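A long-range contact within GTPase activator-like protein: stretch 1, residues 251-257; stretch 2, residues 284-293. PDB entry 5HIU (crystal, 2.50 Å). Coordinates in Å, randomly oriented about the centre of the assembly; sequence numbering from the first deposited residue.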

# COMPACT_ATOMS: atom_id res chain seq x y z
N CYS A 251 8.26 -0.27 -3.85
CA CYS A 251 6.83 -0.67 -3.94
C CYS A 251 6.67 -2.18 -4.22
O CYS A 251 5.93 -2.88 -3.53
CB CYS A 251 6.14 0.10 -5.04
SG CYS A 251 6.04 1.86 -4.70
N ILE A 252 7.39 -2.69 -5.20
CA ILE A 252 7.35 -4.10 -5.53
C ILE A 252 7.85 -4.95 -4.35
O ILE A 252 7.18 -5.92 -3.97
CB ILE A 252 8.13 -4.44 -6.82
CG1 ILE A 252 7.54 -3.72 -8.04
CG2 ILE A 252 8.09 -5.93 -7.09
CD1 ILE A 252 6.05 -3.94 -8.26
N GLN A 253 9.00 -4.58 -3.78
CA GLN A 253 9.43 -5.24 -2.54
C GLN A 253 8.26 -5.31 -1.57
O GLN A 253 7.87 -6.40 -1.12
CB GLN A 253 10.57 -4.50 -1.84
CG GLN A 253 11.96 -4.86 -2.33
CD GLN A 253 13.03 -4.50 -1.32
OE1 GLN A 253 12.92 -3.51 -0.60
NE2 GLN A 253 14.09 -5.31 -1.26
N VAL A 254 7.68 -4.16 -1.26
CA VAL A 254 6.76 -4.14 -0.14
C VAL A 254 5.51 -4.91 -0.49
O VAL A 254 5.07 -5.76 0.28
CB VAL A 254 6.44 -2.71 0.33
CG1 VAL A 254 5.23 -2.69 1.25
CG2 VAL A 254 7.65 -2.13 1.03
N LEU A 255 4.94 -4.60 -1.65
CA LEU A 255 3.73 -5.30 -2.15
C LEU A 255 3.92 -6.80 -2.36
O LEU A 255 3.02 -7.58 -2.04
CB LEU A 255 3.31 -4.72 -3.47
CG LEU A 255 2.85 -3.30 -3.41
CD1 LEU A 255 3.05 -2.66 -4.78
CD2 LEU A 255 1.41 -3.27 -2.97
N SER A 256 5.07 -7.20 -2.91
CA SER A 256 5.37 -8.62 -3.11
C SER A 256 5.46 -9.34 -1.79
O SER A 256 5.10 -10.50 -1.68
CB SER A 256 6.68 -8.82 -3.87
OG SER A 256 6.47 -8.62 -5.25
N SER A 257 5.94 -8.64 -0.78
CA SER A 257 6.05 -9.20 0.54
C SER A 257 4.68 -9.33 1.19
O SER A 257 4.36 -10.36 1.77
CB SER A 257 7.02 -8.37 1.37
OG SER A 257 8.34 -8.47 0.81
N SER A 284 10.12 -3.07 -16.24
CA SER A 284 10.97 -2.82 -15.08
C SER A 284 10.59 -3.72 -13.90
O SER A 284 11.47 -4.25 -13.21
CB SER A 284 10.90 -1.34 -14.68
OG SER A 284 11.44 -0.52 -15.70
N THR A 285 9.30 -3.93 -13.71
CA THR A 285 8.80 -4.80 -12.64
C THR A 285 9.28 -6.24 -12.78
O THR A 285 9.70 -6.86 -11.80
CB THR A 285 7.26 -4.79 -12.62
OG1 THR A 285 6.80 -3.42 -12.60
CG2 THR A 285 6.72 -5.54 -11.40
N VAL A 286 9.20 -6.79 -13.99
CA VAL A 286 9.69 -8.16 -14.24
C VAL A 286 11.17 -8.25 -13.88
O VAL A 286 11.61 -9.15 -13.16
CB VAL A 286 9.49 -8.56 -15.72
CG1 VAL A 286 10.22 -9.85 -16.04
CG2 VAL A 286 8.02 -8.73 -16.03
N ARG A 287 11.93 -7.31 -14.43
CA ARG A 287 13.37 -7.18 -14.18
C ARG A 287 13.69 -7.11 -12.69
O ARG A 287 14.60 -7.79 -12.21
CB ARG A 287 13.84 -5.91 -14.89
CG ARG A 287 15.30 -5.54 -14.72
CD ARG A 287 15.83 -4.81 -15.95
NE ARG A 287 14.85 -3.86 -16.48
CZ ARG A 287 14.83 -2.55 -16.22
NH1 ARG A 287 15.74 -1.98 -15.43
NH2 ARG A 287 13.89 -1.79 -16.77
N ILE A 288 12.91 -6.29 -11.97
CA ILE A 288 13.01 -6.15 -10.51
C ILE A 288 12.74 -7.47 -9.82
O ILE A 288 13.51 -7.90 -8.97
CB ILE A 288 12.03 -5.07 -9.98
CG1 ILE A 288 12.54 -3.67 -10.34
CG2 ILE A 288 11.84 -5.16 -8.46
CD1 ILE A 288 11.48 -2.59 -10.28
N LEU A 289 11.61 -8.08 -10.17
CA LEU A 289 11.20 -9.36 -9.59
C LEU A 289 12.23 -10.46 -9.80
O LEU A 289 12.39 -11.35 -8.95
CB LEU A 289 9.88 -9.81 -10.23
CG LEU A 289 8.59 -9.13 -9.80
CD1 LEU A 289 7.49 -9.48 -10.79
CD2 LEU A 289 8.20 -9.56 -8.40
N LEU A 290 12.90 -10.44 -10.95
CA LEU A 290 13.92 -11.43 -11.24
C LEU A 290 15.15 -11.11 -10.45
O LEU A 290 15.76 -12.02 -9.88
CB LEU A 290 14.27 -11.48 -12.73
CG LEU A 290 13.22 -12.15 -13.61
CD1 LEU A 290 13.46 -11.77 -15.06
CD2 LEU A 290 13.22 -13.65 -13.42
N ASP A 291 15.50 -9.81 -10.41
CA ASP A 291 16.62 -9.32 -9.59
C ASP A 291 16.57 -9.91 -8.18
O ASP A 291 17.59 -10.26 -7.64
CB ASP A 291 16.62 -7.78 -9.48
CG ASP A 291 17.23 -7.09 -10.68
OD1 ASP A 291 17.92 -7.74 -11.50
OD2 ASP A 291 17.02 -5.87 -10.79
N PHE A 292 15.38 -10.02 -7.60
CA PHE A 292 15.27 -10.62 -6.28
C PHE A 292 15.83 -12.03 -6.31
O PHE A 292 16.41 -12.49 -5.33
CB PHE A 292 13.84 -10.60 -5.77
CG PHE A 292 13.27 -9.22 -5.63
CD1 PHE A 292 14.04 -8.19 -5.08
CD2 PHE A 292 11.97 -8.94 -6.04
CE1 PHE A 292 13.51 -6.91 -4.94
CE2 PHE A 292 11.45 -7.66 -5.90
CZ PHE A 292 12.21 -6.64 -5.36
N LEU A 293 15.69 -12.69 -7.45
CA LEU A 293 16.27 -14.00 -7.67
C LEU A 293 17.72 -13.91 -8.13
O LEU A 293 18.61 -14.52 -7.53
CB LEU A 293 15.42 -14.77 -8.69
CG LEU A 293 13.89 -14.78 -8.51
CD1 LEU A 293 13.21 -15.55 -9.63
CD2 LEU A 293 13.52 -15.35 -7.16

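This contact is a small knob-into-hole packing between two steeply crossed helices, held by apolar side chains without a single hydrogen bond from one stretch to the other. The helix axes cross at -69° and approach no closer than 10.6 Å, so the helices diverge on leaving the crossing and bury just 258 Å² between them. Within each helix, backbone hydrogen bonds run from residue to residue, as in Ser-256 N to Ile-252 O (2.7 Å) and Leu-289 N to Thr-285 O (2.8 Å), and the contacts between the helices are made by side chains.

The knob is Ile-252, whose CB points toward the second helix and whose side chain sits among Thr-285, Ile-288, Leu-289 and Phe-292, residues spaced to line one helical face. Its CD1 lies 3.6 Å from CG2 of Thr-285, a methyl contact, while the threonine OG1 is hydrogen-bonded elsewhere in the structure. Its CG2 meets Leu-289 CD2 at 3.9 Å and Ile-288 CG2 at 4.1 Å, and approaches the edge of the Phe-292 ring, 4.0 Å from CE2.

One turn along, Ser-256 OG rests 3.7 Å from Leu-289 CD2, its small side chain fitting beside the leucine. Gln-253 comes closest through its CG methylene, 3.5 Å from Phe-292 CZ: a polar side chain can still pack by its carbon atoms.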